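Local coordinates for protein VP1 (Polyomavirus HPyV7, PDB 4PCH) that forms the pentameric building block of the polyomavirus capsid as its major protein, and probably takes part in attachment to host cells, at residues V233-L238 with R252-G257. Sequence-based numbering, arbitrary orientation.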
loop_
_atom_site.group_PDB
_atom_site.type_symbol
_atom_site.label_atom_id
_atom_site.label_comp_id
_atom_site.label_asym_id
_atom_site.label_seq_id
_atom_site.Cartn_x
_atom_site.Cartn_y
_atom_site.Cartn_z
ATOM N N VAL B 233 1.061 -4.729 18.219
ATOM C CA VAL B 233 1.174 -5.408 16.938
ATOM C C VAL B 233 -0.082 -6.210 16.621
ATOM O O VAL B 233 -0.349 -6.485 15.464
ATOM C CB VAL B 233 2.430 -6.320 16.890
ATOM C CG1 VAL B 233 2.661 -6.844 15.488
ATOM C CG2 VAL B 233 3.673 -5.598 17.349
ATOM N N GLY B 234 -0.871 -6.558 17.642
ATOM C CA GLY B 234 -2.164 -7.229 17.452
ATOM C C GLY B 234 -2.465 -8.110 18.641
ATOM O O GLY B 234 -2.021 -7.793 19.757
ATOM N N MET B 235 -3.198 -9.194 18.420
ATOM C CA MET B 235 -3.454 -10.178 19.479
ATOM C C MET B 235 -2.898 -11.566 19.111
ATOM O O MET B 235 -2.586 -11.862 17.938
ATOM C CB MET B 235 -4.943 -10.233 19.813
ATOM C CG MET B 235 -5.450 -8.962 20.510
ATOM S SD MET B 235 -7.185 -9.201 20.997
ATOM C CE MET B 235 -6.892 -9.524 22.747
ATOM N N THR B 236 -2.819 -12.418 20.125
ATOM C CA THR B 236 -2.210 -13.733 20.018
ATOM C C THR B 236 -2.887 -14.738 20.919
ATOM O O THR B 236 -3.479 -14.374 21.937
ATOM C CB THR B 236 -0.686 -13.673 20.356
ATOM O OG1 THR B 236 -0.083 -14.954 20.089
ATOM C CG2 THR B 236 -0.422 -13.270 21.786
ATOM N N GLY B 237 -2.838 -16.004 20.488
ATOM C CA GLY B 237 -3.080 -17.140 21.363
ATOM C C GLY B 237 -1.793 -17.572 22.055
ATOM O O GLY B 237 -0.690 -17.014 21.820
ATOM N N LEU B 238 -1.920 -18.580 22.890
ATOM C CA LEU B 238 -0.762 -19.150 23.589
ATOM C C LEU B 238 -0.039 -20.184 22.723
ATOM O O LEU B 238 -0.638 -20.789 21.840
ATOM C CB LEU B 238 -1.194 -19.828 24.881
ATOM C CG LEU B 238 -2.052 -18.977 25.799
ATOM C CD1 LEU B 238 -2.409 -19.760 27.071
ATOM C CD2 LEU B 238 -1.447 -17.639 26.127
ATOM N N ARG B 252 -6.977 -15.043 24.522
ATOM C CA ARG B 252 -6.435 -14.057 23.588
ATOM C C ARG B 252 -5.761 -12.943 24.386
ATOM O O ARG B 252 -6.310 -12.448 25.397
ATOM C CB ARG B 252 -7.517 -13.476 22.682
ATOM C CG ARG B 252 -8.227 -14.459 21.779
ATOM C CD ARG B 252 -7.337 -14.955 20.659
ATOM N NE ARG B 252 -7.123 -13.909 19.649
ATOM C CZ ARG B 252 -6.259 -14.027 18.652
ATOM N NH1 ARG B 252 -5.555 -15.145 18.518
ATOM N NH2 ARG B 252 -6.085 -13.020 17.799
ATOM N N THR B 253 -4.568 -12.579 23.926
ATOM C CA THR B 253 -3.667 -11.698 24.634
ATOM C C THR B 253 -3.138 -10.622 23.691
ATOM O O THR B 253 -2.902 -10.888 22.520
ATOM C CB THR B 253 -2.538 -12.589 25.159
ATOM O OG1 THR B 253 -3.070 -13.437 26.214
ATOM C CG2 THR B 253 -1.432 -11.814 25.668
ATOM N N VAL B 254 -2.906 -9.423 24.188
ATOM C CA VAL B 254 -2.254 -8.397 23.364
ATOM C C VAL B 254 -0.779 -8.700 23.144
ATOM O O VAL B 254 -0.036 -9.005 24.093
ATOM C CB VAL B 254 -2.431 -6.999 23.990
ATOM C CG1 VAL B 254 -1.635 -5.973 23.219
ATOM C CG2 VAL B 254 -3.901 -6.657 24.051
ATOM N N GLN B 255 -0.350 -8.594 21.888
ATOM C CA GLN B 255 1.056 -8.680 21.509
ATOM C C GLN B 255 1.597 -7.312 21.270
ATOM O O GLN B 255 1.135 -6.593 20.371
ATOM C CB GLN B 255 1.237 -9.506 20.217
ATOM C CG GLN B 255 2.675 -9.567 19.698
ATOM C CD GLN B 255 3.542 -10.448 20.552
ATOM O OE1 GLN B 255 3.372 -11.701 20.589
ATOM N NE2 GLN B 255 4.462 -9.832 21.272
ATOM N N ALA B 256 2.597 -6.935 22.069
ATOM C CA ALA B 256 3.295 -5.682 21.852
ATOM C C ALA B 256 4.639 -5.913 21.186
ATOM O O ALA B 256 5.126 -7.035 21.088
ATOM C CB ALA B 256 3.488 -4.952 23.188
ATOM N N GLY B 257 5.249 -4.842 20.695
ATOM C CA GLY B 257 6.655 -4.916 20.284
ATOM C C GLY B 257 7.532 -5.326 21.446
ATOM O O GLY B 257 7.152 -5.192 22.599
HETATM O O HOH W 1 -2.840 -16.032 17.485
#
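A classic beta bulge interrupts the pairing of strands 224-236 and 253-271, Val-233 and Gly-234 both facing Gln-255. Val-233 N gives a 2.8 Å hydrogen bond to Gln-255 O; Gly-234 N reaches the same oxygen only weakly, at 3.4 Å. The return bond, Gln-255 N to Gly-234 O, is straighter (N-H...O 165°). Having no side chain, Gly-234 takes a backbone shape whose CB site abuts Val-233 O. Beyond the bulge the antiparallel ladder of the VP1 jelly roll resumes: Thr-236 and Thr-253 form a hydrogen-bonded pair, N to O both ways, their side chains side by side with Thr-236 CG2 4.0 Å from Thr-253 CB. Thr-236 OG1, anti to its own N (chi1 -173°), hydrogen-bonds Gly-237 O on a lone pair. On Gln-255, NE2 hydrogen-bonds Ala-256 O and OE1 accepts from Arg-43 NE. Where 224-236 ends and 253-271 begins, the bent Arg-252 chain carries its guanidinium across the backbone of Met-235 and Thr-236, NH2 lying 3.6 Å from Met-235 CB. A water accepts from both Arg-252 NH1 and Gly-237 N. NH2 salt-bridges Glu-114 OE2, and NE hydrogen-bonds Thr-109 OG1 of a neighbouring subunit, tying this corner of the sheet to the pentamer interface.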